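Local coordinates for protein 6-phospho-beta-glucosidase BglT (PDB 1UP7) that hydrolyses cellobiose 6'-phosphate to glucose 6-phosphate and glucose, using NAD(+) and manganese as cofactors, at residues 120-125 / 149-154; 81-86 / 139-144; 114-119 / 369-374. One frame throughout, in Å; residues are numbered along the deposited sequence.

Interaction 1. Residues 120-125 / 149-154. With NAD (nicotinamide-adenine-dinucleotide), chain I.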
loop_
_atom_site.group_PDB
_atom_site.type_symbol
_atom_site.label_atom_id
_atom_site.label_comp_id
_atom_site.label_asym_id
_atom_site.label_seq_id
_atom_site.Cartn_x
_atom_site.Cartn_y
_atom_site.Cartn_z
ATOM N N PRO A 120 0.316 -31.824 2.422
ATOM C CA PRO A 120 0.936 -32.773 1.462
ATOM C C PRO A 120 -0.067 -33.377 0.462
ATOM O O PRO A 120 0.257 -33.540 -0.717
ATOM C CB PRO A 120 1.526 -33.878 2.355
ATOM C CG PRO A 120 1.573 -33.282 3.750
ATOM C CD PRO A 120 0.472 -32.280 3.825
ATOM N N ILE A 121 -1.265 -33.690 0.930
ATOM C CA ILE A 121 -2.294 -34.236 0.066
ATOM C C ILE A 121 -2.783 -33.184 -0.920
ATOM O O ILE A 121 -2.874 -33.497 -2.118
ATOM C CB ILE A 121 -3.431 -34.879 0.905
ATOM C CG1 ILE A 121 -2.913 -36.116 1.655
ATOM C CG2 ILE A 121 -4.584 -35.320 0.029
ATOM C CD1 ILE A 121 -3.757 -36.480 2.951
ATOM N N VAL A 122 -3.038 -31.942 -0.466
ATOM C CA VAL A 122 -3.469 -30.926 -1.418
ATOM C C VAL A 122 -2.355 -30.546 -2.415
ATOM O O VAL A 122 -2.646 -30.280 -3.590
ATOM C CB VAL A 122 -4.215 -29.683 -0.802
ATOM C CG1 VAL A 122 -4.977 -30.025 0.482
ATOM C CG2 VAL A 122 -3.325 -28.532 -0.644
ATOM N N GLU A 123 -1.093 -30.589 -1.965
ATOM C CA GLU A 123 0.035 -30.292 -2.822
ATOM C C GLU A 123 0.053 -31.240 -4.005
ATOM O O GLU A 123 0.160 -30.816 -5.164
ATOM C CB GLU A 123 1.363 -30.403 -2.052
ATOM C CG GLU A 123 2.131 -29.108 -2.081
ATOM C CD GLU A 123 3.430 -29.142 -1.320
ATOM O OE1 GLU A 123 3.508 -29.850 -0.288
ATOM O OE2 GLU A 123 4.376 -28.440 -1.786
ATOM N N GLU A 124 -0.088 -32.526 -3.706
ATOM C CA GLU A 124 -0.084 -33.572 -4.723
ATOM C C GLU A 124 -1.289 -33.430 -5.654
ATOM O O GLU A 124 -1.144 -33.462 -6.891
ATOM C CB GLU A 124 -0.059 -34.956 -4.037
ATOM C CG GLU A 124 0.474 -36.096 -4.910
ATOM C CD GLU A 124 -0.102 -37.470 -4.502
ATOM O OE1 GLU A 124 0.498 -38.174 -3.611
ATOM O OE2 GLU A 124 -1.167 -37.850 -5.068
ATOM N N TYR A 125 -2.465 -33.233 -5.060
ATOM C CA TYR A 125 -3.706 -33.114 -5.808
ATOM C C TYR A 125 -3.750 -31.871 -6.718
ATOM O O TYR A 125 -4.123 -31.999 -7.892
ATOM C CB TYR A 125 -4.911 -33.171 -4.843
ATOM C CG TYR A 125 -5.251 -34.557 -4.272
ATOM C CD1 TYR A 125 -4.609 -35.735 -4.740
ATOM C CD2 TYR A 125 -6.238 -34.687 -3.286
ATOM C CE1 TYR A 125 -4.951 -37.004 -4.244
ATOM C CE2 TYR A 125 -6.600 -35.938 -2.778
ATOM C CZ TYR A 125 -5.943 -37.091 -3.249
ATOM O OH TYR A 125 -6.317 -38.298 -2.725
ATOM N N GLU A 149 -5.348 -20.143 1.570
ATOM C CA GLU A 149 -4.170 -19.284 1.713
ATOM C C GLU A 149 -2.963 -20.013 1.127
ATOM O O GLU A 149 -2.180 -19.457 0.374
ATOM C CB GLU A 149 -3.888 -18.949 3.179
ATOM C CG GLU A 149 -2.584 -18.179 3.445
ATOM C CD GLU A 149 -2.559 -16.764 2.858
ATOM O OE1 GLU A 149 -3.603 -16.088 2.835
ATOM O OE2 GLU A 149 -1.481 -16.318 2.425
ATOM N N PHE A 150 -2.831 -21.280 1.489
ATOM C CA PHE A 150 -1.716 -22.087 1.048
ATOM C C PHE A 150 -1.696 -22.289 -0.480
ATOM O O PHE A 150 -0.654 -22.048 -1.125
ATOM C CB PHE A 150 -1.751 -23.415 1.794
ATOM C CG PHE A 150 -0.779 -24.445 1.295
ATOM C CD1 PHE A 150 0.597 -24.251 1.422
ATOM C CD2 PHE A 150 -1.252 -25.644 0.754
ATOM C CE1 PHE A 150 1.513 -25.248 1.004
ATOM C CE2 PHE A 150 -0.375 -26.627 0.331
ATOM C CZ PHE A 150 1.020 -26.442 0.463
ATOM N N VAL A 151 -2.828 -22.696 -1.056
ATOM C CA VAL A 151 -2.893 -22.913 -2.489
ATOM C C VAL A 151 -2.764 -21.628 -3.321
ATOM O O VAL A 151 -2.009 -21.606 -4.312
ATOM C CB VAL A 151 -4.154 -23.659 -2.932
ATOM C CG1 VAL A 151 -4.149 -23.816 -4.484
ATOM C CG2 VAL A 151 -4.262 -25.021 -2.225
ATOM N N ARG A 152 -3.467 -20.573 -2.937
ATOM C CA ARG A 152 -3.402 -19.311 -3.694
ATOM C C ARG A 152 -2.043 -18.626 -3.615
ATOM O O ARG A 152 -1.535 -18.136 -4.627
ATOM C CB ARG A 152 -4.469 -18.330 -3.208
ATOM C CG ARG A 152 -5.870 -18.765 -3.545
ATOM C CD ARG A 152 -6.147 -18.924 -5.028
ATOM N NE ARG A 152 -5.739 -17.750 -5.794
ATOM C CZ ARG A 152 -6.502 -16.677 -6.006
ATOM N NH1 ARG A 152 -7.723 -16.579 -5.504
ATOM N NH2 ARG A 152 -6.028 -15.682 -6.721
ATOM N N ASN A 153 -1.456 -18.599 -2.416
ATOM C CA ASN A 153 -0.269 -17.781 -2.185
ATOM C C ASN A 153 1.062 -18.515 -2.184
ATOM O O ASN A 153 2.107 -17.898 -2.297
ATOM C CB ASN A 153 -0.466 -16.942 -0.907
ATOM C CG ASN A 153 -1.485 -15.827 -1.116
ATOM O OD1 ASN A 153 -1.667 -15.354 -2.240
ATOM N ND2 ASN A 153 -2.160 -15.424 -0.050
ATOM N N TYR A 154 1.037 -19.832 -2.055
ATOM C CA TYR A 154 2.282 -20.586 -2.014
ATOM C C TYR A 154 2.372 -21.584 -3.169
ATOM O O TYR A 154 3.398 -21.659 -3.804
ATOM C CB TYR A 154 2.480 -21.253 -0.653
ATOM C CG TYR A 154 2.602 -20.244 0.468
ATOM C CD1 TYR A 154 1.462 -19.653 1.005
ATOM C CD2 TYR A 154 3.869 -19.839 0.946
ATOM C CE1 TYR A 154 1.549 -18.710 2.011
ATOM C CE2 TYR A 154 3.968 -18.888 1.954
ATOM C CZ TYR A 154 2.801 -18.335 2.478
ATOM O OH TYR A 154 2.847 -17.429 3.490
HETATM P PA NAD I . -15.221 -37.827 6.240
HETATM O O1A NAD I . -14.422 -38.412 7.335
HETATM O O2A NAD I . -16.531 -38.571 5.900
HETATM O O5B NAD I . -14.220 -37.825 4.966
HETATM C C5B NAD I . -14.747 -37.778 3.666
HETATM C C4B NAD I . -14.109 -38.856 2.799
HETATM O O4B NAD I . -12.758 -38.518 2.493
HETATM C C3B NAD I . -14.072 -40.247 3.419
HETATM O O3B NAD I . -14.858 -41.107 2.608
HETATM C C2B NAD I . -12.596 -40.650 3.386
HETATM O O2B NAD I . -12.416 -42.008 3.041
HETATM C C1B NAD I . -12.084 -39.760 2.267
HETATM N N9A NAD I . -10.645 -39.515 2.272
HETATM C C8A NAD I . -9.769 -39.390 3.333
HETATM N N7A NAD I . -8.555 -39.128 2.801
HETATM C C5A NAD I . -8.641 -39.030 1.462
HETATM C C6A NAD I . -7.718 -38.796 0.450
HETATM N N6A NAD I . -6.432 -38.585 0.712
HETATM N N1A NAD I . -8.149 -38.790 -0.871
HETATM C C2A NAD I . -9.478 -39.031 -1.177
HETATM N N3A NAD I . -10.374 -39.291 -0.169
HETATM C C4A NAD I . -9.957 -39.290 1.118
HETATM O O3 NAD I . -15.524 -36.311 6.684
HETATM P PN NAD I . -16.679 -35.326 6.174
HETATM O O1N NAD I . -17.434 -35.010 7.413
HETATM O O2N NAD I . -17.377 -35.800 4.998
HETATM O O5D NAD I . -15.889 -34.033 5.664
HETATM C C5D NAD I . -14.760 -34.063 4.809
HETATM C C4D NAD I . -14.042 -32.710 4.924
HETATM O O4D NAD I . -14.861 -31.611 4.526
HETATM C C3D NAD I . -13.622 -32.404 6.354
HETATM O O3D NAD I . -12.351 -31.836 6.259
HETATM C C2D NAD I . -14.640 -31.384 6.852
HETATM O O2D NAD I . -14.162 -30.491 7.844
HETATM C C1D NAD I . -15.106 -30.688 5.593
HETATM N N1N NAD I . -16.565 -30.550 5.600
HETATM C C2N NAD I . -17.201 -31.037 4.480
HETATM C C3N NAD I . -18.566 -30.973 4.347
HETATM C C7N NAD I . -19.199 -31.545 3.100
HETATM O O7N NAD I . -20.219 -30.875 2.384
HETATM N N7N NAD I . -18.754 -32.732 2.659
HETATM C C4N NAD I . -19.289 -30.395 5.394
HETATM C C5N NAD I . -18.656 -29.885 6.546
HETATM C C6N NAD I . -17.267 -29.971 6.636
#

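Interaction 2. Residues 81-86 / 139-144. With NAD (nicotinamide-adenine-dinucleotide), chain I.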
loop_
_atom_site.group_PDB
_atom_site.type_symbol
_atom_site.label_atom_id
_atom_site.label_comp_id
_atom_site.label_asym_id
_atom_site.label_seq_id
_atom_site.Cartn_x
_atom_site.Cartn_y
_atom_site.Cartn_z
ATOM N N PHE A 81 -12.638 -34.367 1.078
ATOM C CA PHE A 81 -11.981 -35.445 1.831
ATOM C C PHE A 81 -11.428 -34.961 3.173
ATOM O O PHE A 81 -11.102 -33.802 3.341
ATOM C CB PHE A 81 -10.846 -36.086 1.001
ATOM C CG PHE A 81 -9.818 -35.111 0.522
ATOM C CD1 PHE A 81 -10.009 -34.405 -0.663
ATOM C CD2 PHE A 81 -8.652 -34.882 1.269
ATOM C CE1 PHE A 81 -9.047 -33.493 -1.111
ATOM C CE2 PHE A 81 -7.693 -33.967 0.835
ATOM C CZ PHE A 81 -7.900 -33.262 -0.353
ATOM N N ARG A 82 -11.330 -35.862 4.128
ATOM C CA ARG A 82 -10.759 -35.536 5.419
ATOM C C ARG A 82 -9.409 -36.232 5.557
ATOM O O ARG A 82 -9.368 -37.434 5.772
ATOM C CB ARG A 82 -11.700 -35.993 6.530
ATOM C CG ARG A 82 -11.321 -35.543 7.943
ATOM C CD ARG A 82 -12.221 -36.148 9.020
ATOM N NE ARG A 82 -13.602 -35.705 8.894
ATOM C CZ ARG A 82 -14.051 -34.523 9.320
ATOM N NH1 ARG A 82 -13.222 -33.656 9.923
ATOM N NH2 ARG A 82 -15.321 -34.213 9.148
ATOM N N PRO A 83 -8.308 -35.497 5.435
ATOM C CA PRO A 83 -6.988 -36.090 5.655
ATOM C C PRO A 83 -6.901 -36.704 7.060
ATOM O O PRO A 83 -7.219 -36.040 8.050
ATOM C CB PRO A 83 -6.022 -34.903 5.484
ATOM C CG PRO A 83 -6.820 -33.858 4.669
ATOM C CD PRO A 83 -8.233 -34.071 5.092
ATOM N N GLY A 84 -6.528 -37.978 7.121
ATOM C CA GLY A 84 -6.405 -38.707 8.366
ATOM C C GLY A 84 -7.679 -39.273 8.940
ATOM O O GLY A 84 -7.620 -39.933 9.971
ATOM N N GLY A 85 -8.830 -39.007 8.310
ATOM C CA GLY A 85 -10.104 -39.490 8.808
ATOM C C GLY A 85 -10.538 -38.911 10.144
ATOM O O GLY A 85 -9.924 -37.973 10.697
ATOM N N LEU A 86 -11.604 -39.491 10.676
ATOM C CA LEU A 86 -12.143 -39.083 11.964
ATOM C C LEU A 86 -11.205 -39.413 13.102
ATOM O O LEU A 86 -11.282 -38.810 14.165
ATOM C CB LEU A 86 -13.545 -39.673 12.180
ATOM C CG LEU A 86 -14.639 -39.063 11.262
ATOM C CD1 LEU A 86 -15.918 -39.936 11.386
ATOM C CD2 LEU A 86 -14.907 -37.555 11.586
ATOM N N ASN A 139 -13.194 -26.112 -2.676
ATOM C CA ASN A 139 -12.699 -26.783 -1.482
ATOM C C ASN A 139 -13.588 -26.703 -0.255
ATOM O O ASN A 139 -13.919 -25.600 0.202
ATOM C CB ASN A 139 -11.310 -26.271 -1.118
ATOM C CG ASN A 139 -10.696 -27.056 0.020
ATOM O OD1 ASN A 139 -10.190 -28.166 -0.189
ATOM N ND2 ASN A 139 -10.759 -26.510 1.240
ATOM N N PHE A 140 -13.965 -27.876 0.269
ATOM C CA PHE A 140 -14.596 -28.006 1.596
ATOM C C PHE A 140 -13.624 -28.464 2.666
ATOM O O PHE A 140 -13.837 -28.201 3.834
ATOM C CB PHE A 140 -15.696 -29.064 1.618
ATOM C CG PHE A 140 -16.797 -28.856 0.618
ATOM C CD1 PHE A 140 -16.922 -27.680 -0.101
ATOM C CD2 PHE A 140 -17.706 -29.887 0.373
ATOM C CE1 PHE A 140 -17.941 -27.506 -1.027
ATOM C CE2 PHE A 140 -18.749 -29.725 -0.565
ATOM C CZ PHE A 140 -18.858 -28.525 -1.264
ATOM N N THR A 141 -12.597 -29.212 2.290
ATOM C CA THR A 141 -11.664 -29.814 3.237
ATOM C C THR A 141 -11.147 -28.801 4.239
ATOM O O THR A 141 -10.629 -27.749 3.861
ATOM C CB THR A 141 -10.482 -30.417 2.477
ATOM O OG1 THR A 141 -10.959 -31.530 1.719
ATOM C CG2 THR A 141 -9.408 -31.017 3.464
ATOM N N ASN A 142 -11.301 -29.113 5.526
ATOM C CA ASN A 142 -10.859 -28.189 6.555
ATOM C C ASN A 142 -9.418 -28.400 6.972
ATOM O O ASN A 142 -8.918 -29.506 6.854
ATOM C CB ASN A 142 -11.833 -28.150 7.718
ATOM C CG ASN A 142 -12.948 -27.129 7.486
ATOM O OD1 ASN A 142 -12.692 -25.971 7.052
ATOM N ND2 ASN A 142 -14.183 -27.551 7.739
ATOM N N PRO A 143 -8.734 -27.333 7.408
ATOM C CA PRO A 143 -9.315 -25.989 7.500
ATOM C C PRO A 143 -9.285 -25.294 6.149
ATOM O O PRO A 143 -8.228 -25.083 5.547
ATOM C CB PRO A 143 -8.410 -25.279 8.516
ATOM C CG PRO A 143 -7.114 -25.913 8.389
ATOM C CD PRO A 143 -7.321 -27.337 7.846
ATOM N N SER A 144 -10.472 -24.929 5.698
ATOM C CA SER A 144 -10.672 -24.525 4.314
ATOM C C SER A 144 -9.997 -23.206 3.942
ATOM O O SER A 144 -9.426 -23.132 2.856
ATOM C CB SER A 144 -12.183 -24.517 3.993
ATOM O OG SER A 144 -12.408 -24.165 2.648
HETATM P PA NAD I . -15.221 -37.827 6.240
HETATM O O1A NAD I . -14.422 -38.412 7.335
HETATM O O2A NAD I . -16.531 -38.571 5.900
HETATM O O5B NAD I . -14.220 -37.825 4.966
HETATM C C5B NAD I . -14.747 -37.778 3.666
HETATM C C4B NAD I . -14.109 -38.856 2.799
HETATM O O4B NAD I . -12.758 -38.518 2.493
HETATM C C3B NAD I . -14.072 -40.247 3.419
HETATM O O3B NAD I . -14.858 -41.107 2.608
HETATM C C2B NAD I . -12.596 -40.650 3.386
HETATM O O2B NAD I . -12.416 -42.008 3.041
HETATM C C1B NAD I . -12.084 -39.760 2.267
HETATM N N9A NAD I . -10.645 -39.515 2.272
HETATM C C8A NAD I . -9.769 -39.390 3.333
HETATM N N7A NAD I . -8.555 -39.128 2.801
HETATM C C5A NAD I . -8.641 -39.030 1.462
HETATM C C6A NAD I . -7.718 -38.796 0.450
HETATM N N6A NAD I . -6.432 -38.585 0.712
HETATM N N1A NAD I . -8.149 -38.790 -0.871
HETATM C C2A NAD I . -9.478 -39.031 -1.177
HETATM N N3A NAD I . -10.374 -39.291 -0.169
HETATM C C4A NAD I . -9.957 -39.290 1.118
HETATM O O3 NAD I . -15.524 -36.311 6.684
HETATM P PN NAD I . -16.679 -35.326 6.174
HETATM O O1N NAD I . -17.434 -35.010 7.413
HETATM O O2N NAD I . -17.377 -35.800 4.998
HETATM O O5D NAD I . -15.889 -34.033 5.664
HETATM C C5D NAD I . -14.760 -34.063 4.809
HETATM C C4D NAD I . -14.042 -32.710 4.924
HETATM O O4D NAD I . -14.861 -31.611 4.526
HETATM C C3D NAD I . -13.622 -32.404 6.354
HETATM O O3D NAD I . -12.351 -31.836 6.259
HETATM C C2D NAD I . -14.640 -31.384 6.852
HETATM O O2D NAD I . -14.162 -30.491 7.844
HETATM C C1D NAD I . -15.106 -30.688 5.593
HETATM N N1N NAD I . -16.565 -30.550 5.600
HETATM C C2N NAD I . -17.201 -31.037 4.480
HETATM C C3N NAD I . -18.566 -30.973 4.347
HETATM C C7N NAD I . -19.199 -31.545 3.100
HETATM O O7N NAD I . -20.219 -30.875 2.384
HETATM N N7N NAD I . -18.754 -32.732 2.659
HETATM C C4N NAD I . -19.289 -30.395 5.394
HETATM C C5N NAD I . -18.656 -29.885 6.546
HETATM C C6N NAD I . -17.267 -29.971 6.636
#

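Interaction 3. Residues 114-119 / 369-374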
loop_
_atom_site.group_PDB
_atom_site.type_symbol
_atom_site.label_atom_id
_atom_site.label_comp_id
_atom_site.label_asym_id
_atom_site.label_seq_id
_atom_site.Cartn_x
_atom_site.Cartn_y
_atom_site.Cartn_z
ATOM N N ALA A 114 -4.560 -30.504 11.796
ATOM C CA ALA A 114 -5.353 -30.744 10.603
ATOM C C ALA A 114 -4.707 -30.128 9.342
ATOM O O ALA A 114 -4.682 -30.768 8.282
ATOM C CB ALA A 114 -6.809 -30.280 10.804
ATOM N N ALA A 115 -4.161 -28.916 9.445
ATOM C CA ALA A 115 -3.561 -28.278 8.269
ATOM C C ALA A 115 -2.321 -29.061 7.829
ATOM O O ALA A 115 -2.082 -29.285 6.615
ATOM C CB ALA A 115 -3.196 -26.787 8.539
ATOM N N LEU A 116 -1.507 -29.447 8.803
ATOM C CA LEU A 116 -0.282 -30.194 8.488
ATOM C C LEU A 116 -0.576 -31.509 7.790
ATOM O O LEU A 116 0.216 -31.939 6.959
ATOM C CB LEU A 116 0.558 -30.496 9.740
ATOM C CG LEU A 116 1.270 -29.322 10.410
ATOM C CD1 LEU A 116 1.997 -29.830 11.650
ATOM C CD2 LEU A 116 2.214 -28.556 9.444
ATOM N N ARG A 117 -1.677 -32.173 8.157
ATOM C CA ARG A 117 -2.089 -33.393 7.466
ATOM C C ARG A 117 -2.597 -33.071 6.068
ATOM O O ARG A 117 -2.405 -33.871 5.145
ATOM C CB ARG A 117 -3.189 -34.132 8.227
ATOM C CG ARG A 117 -2.727 -35.124 9.283
ATOM C CD ARG A 117 -3.755 -36.216 9.695
ATOM N NE ARG A 117 -5.076 -35.635 9.869
ATOM C CZ ARG A 117 -5.426 -34.916 10.931
ATOM N NH1 ARG A 117 -4.551 -34.752 11.929
ATOM N NH2 ARG A 117 -6.653 -34.384 10.998
ATOM N N ALA A 118 -3.259 -31.924 5.904
ATOM C CA ALA A 118 -3.862 -31.581 4.628
ATOM C C ALA A 118 -2.827 -31.182 3.573
ATOM O O ALA A 118 -2.936 -31.600 2.448
ATOM C CB ALA A 118 -4.910 -30.470 4.803
ATOM N N PHE A 119 -1.839 -30.375 3.953
ATOM C CA PHE A 119 -0.932 -29.742 2.993
ATOM C C PHE A 119 -0.281 -30.708 1.975
ATOM O O PHE A 119 -0.313 -30.436 0.772
ATOM C CB PHE A 119 0.151 -28.855 3.708
ATOM C CG PHE A 119 -0.404 -27.614 4.417
ATOM C CD1 PHE A 119 -1.655 -27.076 4.069
ATOM C CD2 PHE A 119 0.346 -26.979 5.411
ATOM C CE1 PHE A 119 -2.162 -25.929 4.710
ATOM C CE2 PHE A 119 -0.140 -25.826 6.061
ATOM C CZ PHE A 119 -1.400 -25.308 5.720
ATOM N N ARG A 369 0.437 -18.249 7.903
ATOM C CA ARG A 369 1.624 -18.219 7.054
ATOM C C ARG A 369 2.816 -18.848 7.770
ATOM O O ARG A 369 3.645 -19.503 7.116
ATOM C CB ARG A 369 1.959 -16.820 6.468
ATOM C CG ARG A 369 0.749 -15.963 6.112
ATOM C CD ARG A 369 0.576 -15.473 4.689
ATOM N NE ARG A 369 0.692 -14.035 4.650
ATOM C CZ ARG A 369 0.078 -13.177 3.816
ATOM N NH1 ARG A 369 -0.803 -13.559 2.923
ATOM N NH2 ARG A 369 0.358 -11.891 3.941
ATOM N N LEU A 370 2.902 -18.682 9.091
ATOM C CA LEU A 370 3.975 -19.324 9.841
ATOM C C LEU A 370 3.810 -20.853 9.772
ATOM O O LEU A 370 4.801 -21.594 9.673
ATOM C CB LEU A 370 3.981 -18.875 11.311
ATOM C CG LEU A 370 4.574 -17.483 11.608
ATOM C CD1 LEU A 370 4.236 -17.049 13.044
ATOM C CD2 LEU A 370 6.104 -17.441 11.326
ATOM N N THR A 371 2.566 -21.325 9.837
ATOM C CA THR A 371 2.323 -22.747 9.717
ATOM C C THR A 371 2.746 -23.277 8.332
ATOM O O THR A 371 3.414 -24.313 8.231
ATOM C CB THR A 371 0.853 -23.060 10.032
ATOM O OG1 THR A 371 0.575 -22.710 11.405
ATOM C CG2 THR A 371 0.609 -24.557 9.978
ATOM N N ILE A 372 2.370 -22.551 7.284
ATOM C CA ILE A 372 2.705 -22.932 5.917
ATOM C C ILE A 372 4.228 -22.937 5.736
ATOM O O ILE A 372 4.789 -23.845 5.125
ATOM C CB ILE A 372 2.038 -21.974 4.917
ATOM C CG1 ILE A 372 0.526 -22.296 4.800
ATOM C CG2 ILE A 372 2.736 -22.039 3.624
ATOM C CD1 ILE A 372 -0.330 -21.097 4.356
ATOM N N GLU A 373 4.892 -21.945 6.313
ATOM C CA GLU A 373 6.341 -21.834 6.210
ATOM C C GLU A 373 7.023 -23.031 6.911
ATOM O O GLU A 373 7.956 -23.637 6.371
ATOM C CB GLU A 373 6.828 -20.474 6.756
ATOM C CG GLU A 373 6.739 -19.352 5.712
ATOM C CD GLU A 373 6.553 -17.941 6.309
ATOM O OE1 GLU A 373 6.874 -17.708 7.522
ATOM O OE2 GLU A 373 6.066 -17.050 5.538
ATOM N N ALA A 374 6.516 -23.397 8.087
ATOM C CA ALA A 374 7.048 -24.548 8.810
ATOM C C ALA A 374 6.900 -25.811 7.960
ATOM O O ALA A 374 7.818 -26.623 7.893
ATOM C CB ALA A 374 6.333 -24.739 10.141
#

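Interaction 1. Residues 120-125 / 149-154
The Phe-150 ring turns its edge to the helix across from it: Val-122 CG2 lies in the ring plane, 3.6 Å from CE2, and Glu-123 CG follows the same rim at CZ, 3.8 Å away. Phe-119, one turn back along helix 109-131, stacks on this ring. The Tyr-125 ring stacks with Phe-67, meets Phe-81 edge-to-face and has adenine N1A of NAD in its own plane, where Tyr-125 OH donates a 2.7 Å hydrogen bond to N1A. A chi1 of 171°, which sets CG trans to the backbone N, puts the Phe-150 ring rim against Val-122 and Glu-123, while the methyl-to-methyl approach of Val-122 CG2 and Val-151 CG2, at 4.0 Å, adds a lighter touch. The extended Glu-123 chain crosses the ring nearly at right angles, and its carboxylate oxygen OE1 is hydrogen-bonded to Tyr-375 OH. The segments belong to two helices of the Rossmann-type NAD domain; over these short lengths the axes come within 11.0 Å and cross at -49°. A phenylalanine in place of Tyr-125 would probably keep the ring packing but leave adenine N1A without its hydroxyl donor. No hydrogen bond links the two segments, so van der Waals contact carries their pairing; the hydroxyl of Tyr-125 serves the cofactor, while Glu-123 turns its carboxylate to Tyr-375.

Interaction 2. Residues 81-86 / 139-144
Thr-141 places its hydroxyl over one face of the Phe-81 ring, with OG1 3.7 Å above the plane and over the ring centre. The two residues lie in loops that follow neighbouring parallel strands, 76-79 and 136-139, of the Rossmann-type sheet, whose strand ends hold NAD. Phe-81 takes the crowded position, CG between its backbone N and carbonyl carbon (chi1 56°), which brings the ring back under the threonine although its CB points away from residues 139-144. The same hydroxyl donates to Phe-81 O over 2.8 Å, in the carbonyl plane and on a lone pair, so OG1 rests against the ring while its proton goes to the backbone of the same residue. Beside it the Thr-141 methyl CG2 touches the Pro-83 ring at CD, 3.7 Å away.

Both loops turn polar groups to the cofactor. Arg-82, bent at chi3, lays one guanidinium face over C3D of the nicotinamide ribose; its NE donates to O3 and O1A of the diphosphate, and NH2 reaches O1N at 2.8 Å, probably offsetting the phosphate charge. Its NH1 also forms a salt bridge with Glu-105. On the other loop Asn-142, a substrate-binding residue, holds both bound product and NAD: ND2 is hydrogen-bonded to O3 of glucose 6-phosphate and to O2D of the nicotinamide ribose. An Asx turn fixes that amide, Asn-142 OD1 accepting from Ser-144 N just past the cis peptide before Pro-143. Asn-142 N points almost straight at NAD O3D, 3.0 Å away, with an angle of 173° at the hydrogen.

Interaction 3. Residues 114-119 / 369-374
Leu-116 is the first residue of 114-119 to make a close contact, its CD2 methyl lying 4.3 Å from the Thr-371 methyl CG2. Although the leucine CB does not point at the second helix, the branch end swings nearer to it. Arg-117, next along, leaves the interface altogether: its guanidinium pairs with Asp-92 and also bonds Pro-83 O and Asn-410. One helical turn after Ala-115 comes Phe-119, which has the largest share of the contact on this helix. Its CZ reaches Ile-372 CG1 at 3.7 Å and CE2 comes within 3.8 Å of the same carbon, the two side chains crossing at about a right angle. CE2 also lies 4.2 Å from Thr-371 CG2, so the ring bridges two successive residues. With CG anti to the carbonyl carbon (chi1 -67°), the ring leans back along its own helix, and Ala-115 O lies over one ring face, displaced toward the rim. His-146 and Tyr-375 meet it edge-to-face.

On the partner helix Thr-371 offers its methyl rather than its hydroxyl: OG1 is hydrogen-bonded to Tyr-367 O, one turn back, which leaves CG2 as the packing group. The short segments cross at -47° with axes 10.5 Å apart, joining helix 109-131 of the Rossmann-type domain to helix 355-376 of the C-terminal domain. The outer side of 369-374 faces another chain, where Arg-369 and Leu-370 pack on His-355 of the second subunit. Apolar carbon contacts do the joining throughout, and with no hydrogen bond passing between the segments, the seam between the two domains depends here on shape and burial.

Overall arrangement
Helix 109-131 is common to interactions 1 and 3, whose centres are about 10 Å apart: it packs on helix 355-376 in interaction 3 and on helix 144-155 in interaction 1, with Phe-119 and Phe-150 stacked between the two contacts. Helices 144-155 and 355-376 are also tied directly, by the salt bridge from Glu-149 OE2 to Arg-369 NH1. All three contacts are buried, but interaction 2 lies closest to the chain centre, among the loops at the cofactor, and is the one with a hydrogen bond between its segments. Interactions 1 and 3 are apolar helix packing farther out, the latter crossing a domain boundary. Ile-121 touches Phe-81 and Pro-83, joining interactions 1 and 2, and both reach NAD.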